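Local coordinates for protein pumilio homolog 23 (Arabidopsis thaliana, PDB 5WZK) that binds RNA sequence-specifically through its pumilio repeats, recognising 18S rRNA, and probably regulates translation and mRNA stability, at residues 243-248 / 279-284; 210-215 / 263-268; 465-470 / 502-507. All coordinates share one frame; numbering follows the deposited sequence.

Interaction 1 of 3, residues 243-248 / 279-284. With nucleotides of chain B.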
loop_
_atom_site.group_PDB
_atom_site.type_symbol
_atom_site.label_atom_id
_atom_site.label_comp_id
_atom_site.label_asym_id
_atom_site.label_seq_id
_atom_site.Cartn_x
_atom_site.Cartn_y
_atom_site.Cartn_z
ATOM N N GLU A 243 16.366 13.277 15.640
ATOM C CA GLU A 243 16.427 12.364 16.789
ATOM C C GLU A 243 15.139 11.580 17.023
ATOM O O GLU A 243 15.186 10.500 17.619
ATOM C CB GLU A 243 16.767 13.118 18.066
ATOM C CG GLU A 243 18.241 13.164 18.382
ATOM C CD GLU A 243 18.586 14.313 19.317
ATOM O OE1 GLU A 243 17.927 14.427 20.384
ATOM O OE2 GLU A 243 19.497 15.112 18.968
ATOM N N SER A 244 13.995 12.072 16.582
ATOM C CA SER A 244 12.783 11.282 16.731
ATOM C C SER A 244 12.572 10.310 15.578
ATOM O O SER A 244 11.639 9.500 15.627
ATOM C CB SER A 244 11.576 12.209 16.882
ATOM O OG SER A 244 11.773 13.097 17.977
ATOM N N MET A 245 13.442 10.338 14.567
ATOM C CA MET A 245 13.202 9.553 13.366
ATOM C C MET A 245 13.212 8.050 13.619
ATOM O O MET A 245 12.625 7.315 12.823
ATOM C CB MET A 245 14.232 9.902 12.299
ATOM C CG MET A 245 13.739 9.653 10.906
ATOM S SD MET A 245 12.433 10.776 10.378
ATOM C CE MET A 245 13.277 12.356 10.281
ATOM N N LYS A 246 13.856 7.569 14.691
ATOM C CA LYS A 246 13.929 6.125 14.928
ATOM C C LYS A 246 12.703 5.588 15.647
ATOM O O LYS A 246 12.625 4.374 15.896
ATOM C CB LYS A 246 15.193 5.753 15.721
ATOM C CG LYS A 246 16.506 6.054 14.967
ATOM C CD LYS A 246 17.718 5.325 15.531
ATOM C CE LYS A 246 19.016 5.886 14.937
ATOM N NZ LYS A 246 20.183 4.956 15.042
ATOM N N ASP A 247 11.751 6.463 15.956
ATOM C CA ASP A 247 10.542 6.112 16.680
ATOM C C ASP A 247 9.504 5.521 15.731
ATOM O O ASP A 247 9.320 5.998 14.604
ATOM C CB ASP A 247 9.999 7.365 17.381
ATOM C CG ASP A 247 8.681 7.126 18.123
ATOM O OD1 ASP A 247 8.739 6.679 19.290
ATOM O OD2 ASP A 247 7.596 7.413 17.551
ATOM N N ASN A 248 8.808 4.483 16.197
ATOM C CA ASN A 248 7.887 3.780 15.310
ATOM C C ASN A 248 6.744 4.683 14.847
ATOM O O ASN A 248 6.267 4.560 13.715
ATOM C CB ASN A 248 7.347 2.524 15.997
ATOM C CG ASN A 248 6.240 1.827 15.176
ATOM O OD1 ASN A 248 6.520 0.953 14.354
ATOM N ND2 ASN A 248 4.978 2.221 15.403
ATOM N N PHE A 279 22.943 6.818 5.941
ATOM C CA PHE A 279 23.248 5.411 6.188
ATOM C C PHE A 279 22.836 4.991 7.591
ATOM O O PHE A 279 22.282 3.897 7.779
ATOM C CB PHE A 279 24.718 5.077 5.963
ATOM C CG PHE A 279 25.050 3.664 6.349
ATOM C CD1 PHE A 279 24.506 2.605 5.660
ATOM C CD2 PHE A 279 25.850 3.389 7.426
ATOM C CE1 PHE A 279 24.775 1.298 6.023
ATOM C CE2 PHE A 279 26.118 2.074 7.802
ATOM C CZ PHE A 279 25.581 1.035 7.093
ATOM N N GLU A 280 23.103 5.833 8.590
ATOM C CA GLU A 280 22.729 5.454 9.951
ATOM C C GLU A 280 21.220 5.322 10.090
ATOM O O GLU A 280 20.731 4.496 10.879
ATOM C CB GLU A 280 23.258 6.472 10.951
ATOM C CG GLU A 280 22.943 6.099 12.378
ATOM C CD GLU A 280 22.797 7.316 13.254
ATOM O OE1 GLU A 280 23.250 8.401 12.816
ATOM O OE2 GLU A 280 22.226 7.186 14.364
ATOM N N LEU A 281 20.476 6.129 9.327
ATOM C CA LEU A 281 19.029 5.994 9.277
ATOM C C LEU A 281 18.617 4.730 8.532
ATOM O O LEU A 281 17.663 4.052 8.933
ATOM C CB LEU A 281 18.429 7.242 8.634
ATOM C CG LEU A 281 18.452 8.445 9.580
ATOM C CD1 LEU A 281 18.060 9.750 8.909
ATOM C CD2 LEU A 281 17.541 8.166 10.732
ATOM N N SER A 282 19.350 4.373 7.476
ATOM C CA SER A 282 19.015 3.193 6.685
ATOM C C SER A 282 19.118 1.897 7.473
ATOM O O SER A 282 18.501 0.898 7.095
ATOM C CB SER A 282 19.926 3.104 5.471
ATOM O OG SER A 282 19.727 4.218 4.634
ATOM N N VAL A 283 19.899 1.863 8.543
ATOM C CA VAL A 283 20.073 0.618 9.266
ATOM C C VAL A 283 19.175 0.534 10.475
ATOM O O VAL A 283 19.229 -0.466 11.203
ATOM C CB VAL A 283 21.542 0.438 9.671
ATOM C CG1 VAL A 283 22.399 0.419 8.422
ATOM C CG2 VAL A 283 21.948 1.577 10.587
ATOM N N ASP A 284 18.347 1.546 10.719
ATOM C CA ASP A 284 17.440 1.486 11.850
ATOM C C ASP A 284 16.172 0.753 11.449
ATOM O O ASP A 284 15.654 0.950 10.345
ATOM C CB ASP A 284 17.102 2.881 12.369
ATOM C CG ASP A 284 16.136 2.835 13.532
ATOM O OD1 ASP A 284 16.523 2.383 14.632
ATOM O OD2 ASP A 284 14.978 3.237 13.337
ATOM P P A B 8 5.880 -4.279 14.598
ATOM O OP1 A B 8 5.512 -4.582 16.000
ATOM O OP2 A B 8 5.793 -5.296 13.522
ATOM O "O5'" A B 8 4.989 -3.086 14.072
ATOM C "C5'" A B 8 3.590 -3.235 13.951
ATOM C "C4'" A B 8 2.880 -2.243 14.831
ATOM O "O4'" A B 8 3.189 -0.887 14.423
ATOM C "C3'" A B 8 1.367 -2.314 14.801
ATOM O "O3'" A B 8 0.893 -3.284 15.708
ATOM C "C2'" A B 8 0.962 -0.928 15.225
ATOM O "O2'" A B 8 1.084 -0.865 16.642
ATOM C "C1'" A B 8 2.060 -0.073 14.587
ATOM N N9 A B 8 1.720 0.503 13.270
ATOM C C8 A B 8 1.498 -0.091 12.050
ATOM N N7 A B 8 1.279 0.766 11.063
ATOM C C5 A B 8 1.378 2.018 11.667
ATOM C C6 A B 8 1.249 3.352 11.214
ATOM N N6 A B 8 0.993 3.741 9.969
ATOM N N1 A B 8 1.393 4.354 12.102
ATOM C C2 A B 8 1.668 4.035 13.362
ATOM N N3 A B 8 1.818 2.828 13.911
ATOM C C4 A B 8 1.658 1.853 13.009
ATOM P P G B 7 9.572 -6.856 11.293
ATOM O OP1 G B 7 10.130 -7.568 12.474
ATOM O OP2 G B 7 8.392 -7.351 10.535
ATOM O "O5'" G B 7 9.221 -5.388 11.791
ATOM C "C5'" G B 7 9.858 -4.857 12.935
ATOM C "C4'" G B 7 9.396 -3.458 13.235
ATOM O "O4'" G B 7 9.790 -2.554 12.175
ATOM C "C3'" G B 7 7.898 -3.247 13.340
ATOM O "O3'" G B 7 7.363 -3.687 14.570
ATOM C "C2'" G B 7 7.772 -1.747 13.147
ATOM O "O2'" G B 7 8.104 -1.080 14.351
ATOM C "C1'" G B 7 8.871 -1.479 12.111
ATOM N N9 G B 7 8.317 -1.377 10.747
ATOM C C8 G B 7 7.960 -2.417 9.936
ATOM N N7 G B 7 7.476 -2.020 8.797
ATOM C C5 G B 7 7.491 -0.638 8.866
ATOM C C6 G B 7 7.081 0.334 7.915
ATOM O O6 G B 7 6.601 0.166 6.786
ATOM N N1 G B 7 7.269 1.630 8.380
ATOM C C2 G B 7 7.788 1.958 9.597
ATOM N N2 G B 7 7.877 3.279 9.825
ATOM N N3 G B 7 8.183 1.061 10.497
ATOM C C4 G B 7 8.009 -0.216 10.066
#
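Lys246 and Asp284 bring the two backbones closest, their CA atoms 6.6 Å apart, where a type I turn from Ser244 to Asp247 lies against the stretch in which helix 278-282 gives way to a loop. The segments belong to pumilio repeats 5 and 6, consecutive units of the right-handed PUF superhelix, and each runs from the end of one helix toward the start of the next, where Asp247 and Asp284 act as caps. Lys246 carries most of the contact. Its CG is anti to the carbonyl carbon (chi1 -64°) and the chain is extended from there, so the methylenes run across the Asp284 carboxylate before the ammonium group reaches Glu280. CD lies 3.3 Å from Asp284 OD1, a methylene laid against a carboxylate oxygen, while NZ passes that oxygen at 4.5 Å, too far for a salt bridge. NZ instead forms one with Glu280 OE2 at 3.1 Å, meeting the oxygen on its anti side and 20° out of the carboxylate plane. The Asp284 carboxylate is committed to its own helix start: OD2 accepts from the backbone N of Cys286 and of Ala287. The nearby Lys246 charge would probably favour the ionised form of both acids. On the buried side of the contact, Met245 and Leu281 cross at about a right angle, with CB of Met245 4.1 Å from CD2 of Leu281, and Phe274 touches both. Just past the turn, Asn248 at the start of helix 248-260 reaches the RNA of chain B: ND2 lies 3.5 Å from A8 N3, while OD1 accepts a hydrogen bond from the ribose O2' of G7, 2.6 Å away.

Interaction 2 of 3, residues 210-215 / 263-268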
loop_
_atom_site.group_PDB
_atom_site.type_symbol
_atom_site.label_atom_id
_atom_site.label_comp_id
_atom_site.label_asym_id
_atom_site.label_seq_id
_atom_site.Cartn_x
_atom_site.Cartn_y
_atom_site.Cartn_z
ATOM N N GLN A 210 -2.328 24.272 1.384
ATOM C CA GLN A 210 -2.643 23.774 2.721
ATOM C C GLN A 210 -1.533 22.897 3.278
ATOM O O GLN A 210 -1.254 22.933 4.482
ATOM C CB GLN A 210 -3.947 22.988 2.687
ATOM C CG GLN A 210 -5.190 23.818 2.431
ATOM C CD GLN A 210 -6.384 23.190 3.095
ATOM O OE1 GLN A 210 -6.398 23.029 4.314
ATOM N NE2 GLN A 210 -7.371 22.789 2.306
ATOM N N LEU A 211 -0.900 22.095 2.415
ATOM C CA LEU A 211 0.268 21.332 2.834
ATOM C C LEU A 211 1.358 22.242 3.399
ATOM O O LEU A 211 2.012 21.893 4.387
ATOM C CB LEU A 211 0.796 20.513 1.659
ATOM C CG LEU A 211 -0.063 19.328 1.238
ATOM C CD1 LEU A 211 0.441 18.767 -0.090
ATOM C CD2 LEU A 211 -0.038 18.267 2.330
ATOM N N LEU A 212 1.557 23.422 2.798
ATOM C CA LEU A 212 2.570 24.355 3.280
ATOM C C LEU A 212 2.178 25.020 4.590
ATOM O O LEU A 212 3.038 25.615 5.248
ATOM C CB LEU A 212 2.861 25.411 2.221
ATOM C CG LEU A 212 3.467 24.793 0.956
ATOM C CD1 LEU A 212 3.474 25.760 -0.234
ATOM C CD2 LEU A 212 4.848 24.263 1.261
ATOM N N GLU A 213 0.915 24.911 4.993
ATOM C CA GLU A 213 0.502 25.418 6.288
ATOM C C GLU A 213 0.682 24.398 7.388
ATOM O O GLU A 213 1.015 24.780 8.522
ATOM C CB GLU A 213 -0.964 25.856 6.257
ATOM C CG GLU A 213 -1.294 27.000 7.220
ATOM C CD GLU A 213 -0.537 28.309 6.895
ATOM O OE1 GLU A 213 0.064 28.448 5.786
ATOM O OE2 GLU A 213 -0.551 29.211 7.769
ATOM N N ILE A 214 0.479 23.117 7.090
ATOM C CA ILE A 214 0.278 22.125 8.135
ATOM C C ILE A 214 1.540 21.319 8.418
ATOM O O ILE A 214 1.847 21.060 9.584
ATOM C CB ILE A 214 -0.935 21.217 7.821
ATOM C CG1 ILE A 214 -0.691 20.237 6.687
ATOM C CG2 ILE A 214 -2.131 22.068 7.467
ATOM C CD1 ILE A 214 -2.006 19.800 6.012
ATOM N N ILE A 215 2.302 20.938 7.387
ATOM C CA ILE A 215 3.538 20.198 7.633
ATOM C C ILE A 215 4.477 20.944 8.584
ATOM O O ILE A 215 5.035 20.307 9.478
ATOM C CB ILE A 215 4.216 19.826 6.293
ATOM C CG1 ILE A 215 3.333 18.894 5.469
ATOM C CG2 ILE A 215 5.586 19.212 6.549
ATOM C CD1 ILE A 215 3.956 18.514 4.118
ATOM N N GLU A 263 7.583 20.350 -3.541
ATOM C CA GLU A 263 9.009 20.323 -3.876
ATOM C C GLU A 263 9.848 21.148 -2.901
ATOM O O GLU A 263 10.759 20.621 -2.253
ATOM C CB GLU A 263 9.217 20.818 -5.306
ATOM C CG GLU A 263 10.674 20.717 -5.769
ATOM C CD GLU A 263 10.881 21.213 -7.193
ATOM O OE1 GLU A 263 9.965 21.033 -8.025
ATOM O OE2 GLU A 263 11.958 21.788 -7.474
ATOM N N SER A 264 9.553 22.451 -2.788
ATOM C CA SER A 264 10.348 23.343 -1.938
ATOM C C SER A 264 10.516 22.782 -0.540
ATOM O O SER A 264 11.595 22.874 0.061
ATOM C CB SER A 264 9.693 24.720 -1.860
ATOM O OG SER A 264 8.280 24.607 -1.758
ATOM N N LEU A 265 9.457 22.175 -0.019
ATOM C CA LEU A 265 9.450 21.611 1.321
ATOM C C LEU A 265 10.193 20.275 1.373
ATOM O O LEU A 265 10.885 19.978 2.359
ATOM C CB LEU A 265 7.997 21.472 1.765
ATOM C CG LEU A 265 7.647 21.300 3.224
ATOM C CD1 LEU A 265 6.303 21.896 3.435
ATOM C CD2 LEU A 265 7.637 19.816 3.571
ATOM N N TYR A 266 10.060 19.456 0.326
ATOM C CA TYR A 266 10.886 18.260 0.247
ATOM C C TYR A 266 12.364 18.636 0.277
ATOM O O TYR A 266 13.164 18.013 0.992
ATOM C CB TYR A 266 10.560 17.442 -1.015
ATOM C CG TYR A 266 11.479 16.238 -1.175
ATOM C CD1 TYR A 266 12.742 16.373 -1.738
ATOM C CD2 TYR A 266 11.102 14.973 -0.729
ATOM C CE1 TYR A 266 13.591 15.310 -1.850
ATOM C CE2 TYR A 266 11.951 13.898 -0.843
ATOM C CZ TYR A 266 13.201 14.081 -1.409
ATOM O OH TYR A 266 14.083 13.045 -1.542
ATOM N N ASN A 267 12.752 19.645 -0.507
ATOM C CA ASN A 267 14.169 19.964 -0.600
ATOM C C ASN A 267 14.712 20.387 0.758
ATOM O O ASN A 267 15.782 19.925 1.175
ATOM C CB ASN A 267 14.404 21.031 -1.672
ATOM C CG ASN A 267 14.026 20.536 -3.077
ATOM O OD1 ASN A 267 14.085 19.334 -3.356
ATOM N ND2 ASN A 267 13.629 21.457 -3.957
ATOM N N GLU A 268 13.955 21.208 1.494
ATOM C CA GLU A 268 14.434 21.674 2.792
ATOM C C GLU A 268 14.585 20.522 3.779
ATOM O O GLU A 268 15.534 20.500 4.569
ATOM C CB GLU A 268 13.498 22.745 3.344
ATOM C CG GLU A 268 13.937 23.356 4.685
ATOM C CD GLU A 268 15.132 24.296 4.574
ATOM O OE1 GLU A 268 15.584 24.577 3.439
ATOM O OE2 GLU A 268 15.614 24.756 5.636
#
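Leu265 meets Leu212 and Ile215 with both methyls of its isobutyl group: CD1 touches Leu212 and also Ile215, while CD2 lies against Ile215. Its CD1 is 3.5 Å from CD2 of Leu212, the two leucine side chains pointing oppositely and passing alongside one another, and its CD2 is 3.7 Å from CG2 of Ile215. The other end of Ile215 closes on the same methyl, with CD1 3.9 Å from Leu265 CD2, so the isoleucine lays both of its branches against the leucine and crosses it obliquely. The contact is wholly apolar. The first side-chain bond of Leu265 points toward the opposing helix, and CG anti to the amide nitrogen (chi1 -162°) carries the fork on in that direction, whereas Leu212 starts off to the side and only its CD2 end swings in. About one helical turn separates Leu212 from Ile215, and the fork of Leu265 bridges that step. Behind these side chains, the segments of helix 208-219 and helix 263-274 run in broadly the same direction, at 32° with their axes 10.9 Å apart at closest approach, and Leu212 and Leu265 have the nearest CA atoms, 7.7 Å apart. This is side-chain packing between pumilio repeats 4 and 5, the stacking of successive helical units that builds the PUF superhelix. Phe231, from the loop ahead of helix 235-244, also touches Leu265. Helix 248-260 packs beside the pair, its Val260 against Leu211 and its Ile257 against Ile215, while helix 166-177 supports another side of helix 208-219 through Leu173 and Leu177 on Ile214.

Interaction 3 of 3, residues 465-470 / 502-507. With nucleotides of chain B.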
loop_
_atom_site.group_PDB
_atom_site.type_symbol
_atom_site.label_atom_id
_atom_site.label_comp_id
_atom_site.label_asym_id
_atom_site.label_seq_id
_atom_site.Cartn_x
_atom_site.Cartn_y
_atom_site.Cartn_z
ATOM N N LEU A 465 -1.130 -24.768 -14.538
ATOM C CA LEU A 465 -2.116 -25.233 -13.566
ATOM C C LEU A 465 -2.196 -24.321 -12.341
ATOM O O LEU A 465 -3.287 -24.085 -11.813
ATOM C CB LEU A 465 -1.798 -26.671 -13.173
ATOM C CG LEU A 465 -2.010 -27.580 -14.387
ATOM C CD1 LEU A 465 -1.646 -29.020 -14.095
ATOM C CD2 LEU A 465 -3.436 -27.464 -14.877
ATOM N N HIS A 466 -1.064 -23.798 -11.880
ATOM C CA HIS A 466 -1.054 -22.773 -10.846
ATOM C C HIS A 466 -1.538 -21.425 -11.406
ATOM O O HIS A 466 -1.560 -21.184 -12.619
ATOM C CB HIS A 466 0.350 -22.640 -10.249
ATOM N N THR A 467 -1.913 -20.529 -10.496
ATOM C CA THR A 467 -2.514 -19.261 -10.904
ATOM C C THR A 467 -1.478 -18.252 -11.408
ATOM O O THR A 467 -1.726 -17.555 -12.398
ATOM C CB THR A 467 -3.297 -18.652 -9.740
ATOM O OG1 THR A 467 -4.013 -19.684 -9.024
ATOM C CG2 THR A 467 -4.243 -17.565 -10.258
ATOM N N SER A 468 -0.336 -18.108 -10.725
ATOM C CA SER A 468 0.667 -17.172 -11.224
ATOM C C SER A 468 1.323 -17.716 -12.485
ATOM O O SER A 468 1.526 -16.973 -13.455
ATOM C CB SER A 468 1.717 -16.870 -10.145
ATOM O OG SER A 468 3.023 -17.321 -10.501
ATOM N N GLY A 469 1.643 -19.017 -12.486
ATOM C CA GLY A 469 2.233 -19.634 -13.658
ATOM C C GLY A 469 1.396 -19.486 -14.917
ATOM O O GLY A 469 1.944 -19.362 -16.019
ATOM N N SER A 470 0.066 -19.504 -14.783
ATOM C CA SER A 470 -0.773 -19.295 -15.957
ATOM C C SER A 470 -0.375 -18.014 -16.686
ATOM O O SER A 470 -0.274 -17.996 -17.920
ATOM C CB SER A 470 -2.250 -19.281 -15.554
ATOM O OG SER A 470 -2.714 -17.979 -15.243
ATOM N N THR A 502 -9.510 -24.969 -13.426
ATOM C CA THR A 502 -8.829 -24.021 -12.537
ATOM C C THR A 502 -9.368 -22.626 -12.799
ATOM O O THR A 502 -10.217 -22.427 -13.665
ATOM C CB THR A 502 -7.308 -24.017 -12.716
ATOM O OG1 THR A 502 -6.980 -23.597 -14.048
ATOM C CG2 THR A 502 -6.717 -25.384 -12.433
ATOM N N LYS A 503 -8.861 -21.651 -12.036
ATOM C CA LYS A 503 -9.467 -20.322 -12.052
ATOM C C LYS A 503 -9.071 -19.547 -13.305
ATOM O O LYS A 503 -9.933 -19.023 -14.012
ATOM C CB LYS A 503 -9.098 -19.550 -10.785
ATOM N N GLN A 504 -7.777 -19.475 -13.610
ATOM C CA GLN A 504 -7.344 -18.798 -14.827
ATOM C C GLN A 504 -7.309 -19.717 -16.045
ATOM O O GLN A 504 -7.249 -19.212 -17.169
ATOM C CB GLN A 504 -5.963 -18.160 -14.625
ATOM C CG GLN A 504 -5.933 -16.993 -13.632
ATOM C CD GLN A 504 -6.685 -15.756 -14.127
ATOM O OE1 GLN A 504 -6.349 -15.181 -15.171
ATOM N NE2 GLN A 504 -7.703 -15.337 -13.369
ATOM N N GLY A 505 -7.375 -21.038 -15.847
ATOM C CA GLY A 505 -7.295 -22.019 -16.912
ATOM C C GLY A 505 -8.142 -21.763 -18.154
ATOM O O GLY A 505 -7.635 -21.760 -19.277
ATOM N N PRO A 506 -9.453 -21.568 -17.989
ATOM C CA PRO A 506 -10.290 -21.308 -19.174
ATOM C C PRO A 506 -9.864 -20.083 -19.967
ATOM O O PRO A 506 -9.907 -20.116 -21.202
ATOM C CB PRO A 506 -11.690 -21.147 -18.574
ATOM C CG PRO A 506 -11.641 -21.995 -17.340
ATOM C CD PRO A 506 -10.274 -21.754 -16.781
ATOM N N TYR A 507 -9.462 -18.996 -19.303
ATOM C CA TYR A 507 -8.934 -17.853 -20.038
ATOM C C TYR A 507 -7.709 -18.249 -20.858
ATOM O O TYR A 507 -7.606 -17.935 -22.051
ATOM C CB TYR A 507 -8.580 -16.730 -19.068
ATOM C CG TYR A 507 -7.720 -15.632 -19.668
ATOM C CD1 TYR A 507 -6.339 -15.724 -19.664
ATOM C CD2 TYR A 507 -8.292 -14.498 -20.224
ATOM C CE1 TYR A 507 -5.552 -14.730 -20.210
ATOM C CE2 TYR A 507 -7.507 -13.493 -20.770
ATOM C CZ TYR A 507 -6.135 -13.619 -20.759
ATOM O OH TYR A 507 -5.337 -12.628 -21.292
ATOM P P G B 2 -4.405 -10.762 -7.783
ATOM O OP1 G B 2 -4.709 -10.682 -9.245
ATOM O OP2 G B 2 -5.493 -10.985 -6.798
ATOM O "O5'" G B 2 -3.334 -11.901 -7.487
ATOM C "C5'" G B 2 -3.690 -13.274 -7.425
ATOM C "C4'" G B 2 -2.529 -14.146 -7.845
ATOM O "O4'" G B 2 -2.239 -13.950 -9.265
ATOM C "C3'" G B 2 -1.212 -13.875 -7.119
ATOM O "O3'" G B 2 -0.473 -15.087 -7.123
ATOM C "C2'" G B 2 -0.522 -12.906 -8.067
ATOM O "O2'" G B 2 0.877 -12.785 -7.904
ATOM C "C1'" G B 2 -0.890 -13.531 -9.407
ATOM N N9 G B 2 -0.736 -12.629 -10.555
ATOM C C8 G B 2 -1.470 -11.533 -10.934
ATOM N N7 G B 2 -1.012 -10.959 -12.017
ATOM C C5 G B 2 0.102 -11.714 -12.351
ATOM C C6 G B 2 1.022 -11.574 -13.414
ATOM O O6 G B 2 1.010 -10.709 -14.300
ATOM N N1 G B 2 2.006 -12.565 -13.371
ATOM C C2 G B 2 2.088 -13.559 -12.422
ATOM N N2 G B 2 3.091 -14.443 -12.512
ATOM N N3 G B 2 1.234 -13.688 -11.427
ATOM C C4 G B 2 0.280 -12.742 -11.462
#
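Gln504 has CG anti to its carbonyl carbon (chi1 -67°) and bends again at chi2 (-68°), which folds the side chain so that CB and CG, rather than the amide, face Ser470 and Thr467. Its CB lies 3.3 Å from Ser470 OG, and its CG meets Thr467 CG2 at 3.8 Å, where the two side chains cross at about a right angle. Ser470 OG donates back along its own helix to the carbonyl oxygen of Thr467 at 3.0 Å, tilted 32° from the carbonyl plane. Replacing Ser470 by an alanine is likely to leave Thr467 O without this hydroxyl donor and open a small gap beside Gln504 CB. The segment 465-470, within pumilio repeat 8 of the PUF superhelix, passes from the end of helix 460-465 into helix 467-478; 502-507 leads into helix 505-511, C-terminal to the last annotated repeat. Thr502 sets its methyl CG2 3.7 Å from Leu465 O, while OG1 is hydrogen-bonded to Leu499 O and accepts a weak capping bond from Gly505 N. On the RNA side, Ser468 O comes within 3.1 Å of the exocyclic N2 of G2 in chain B, and Ser468 CB lies 3.5 Å from N3 of that guanine.

Interactions 1 and 2 are neighbours in the superhelix: their centres lie 21 Å apart and their nearest atoms about 10 Å apart, without touching. Their segments alternate along the chain, helix 208-219 being followed by helix 235-244 and helix 263-274 by helix 278-282, and repeat 5 takes part in both, through 243-248 and 263-268. Interaction 3 lies across the chain's centre, 43 Å from interaction 1 and 47 Å from interaction 2 between centres. The RNA links the two distant regions: interaction 1 meets G7 and A8, interaction 3 meets G2. Interaction 2, by contrast, keeps its nearest atom about 15 Å from the RNA and joins repeats through apolar packing alone.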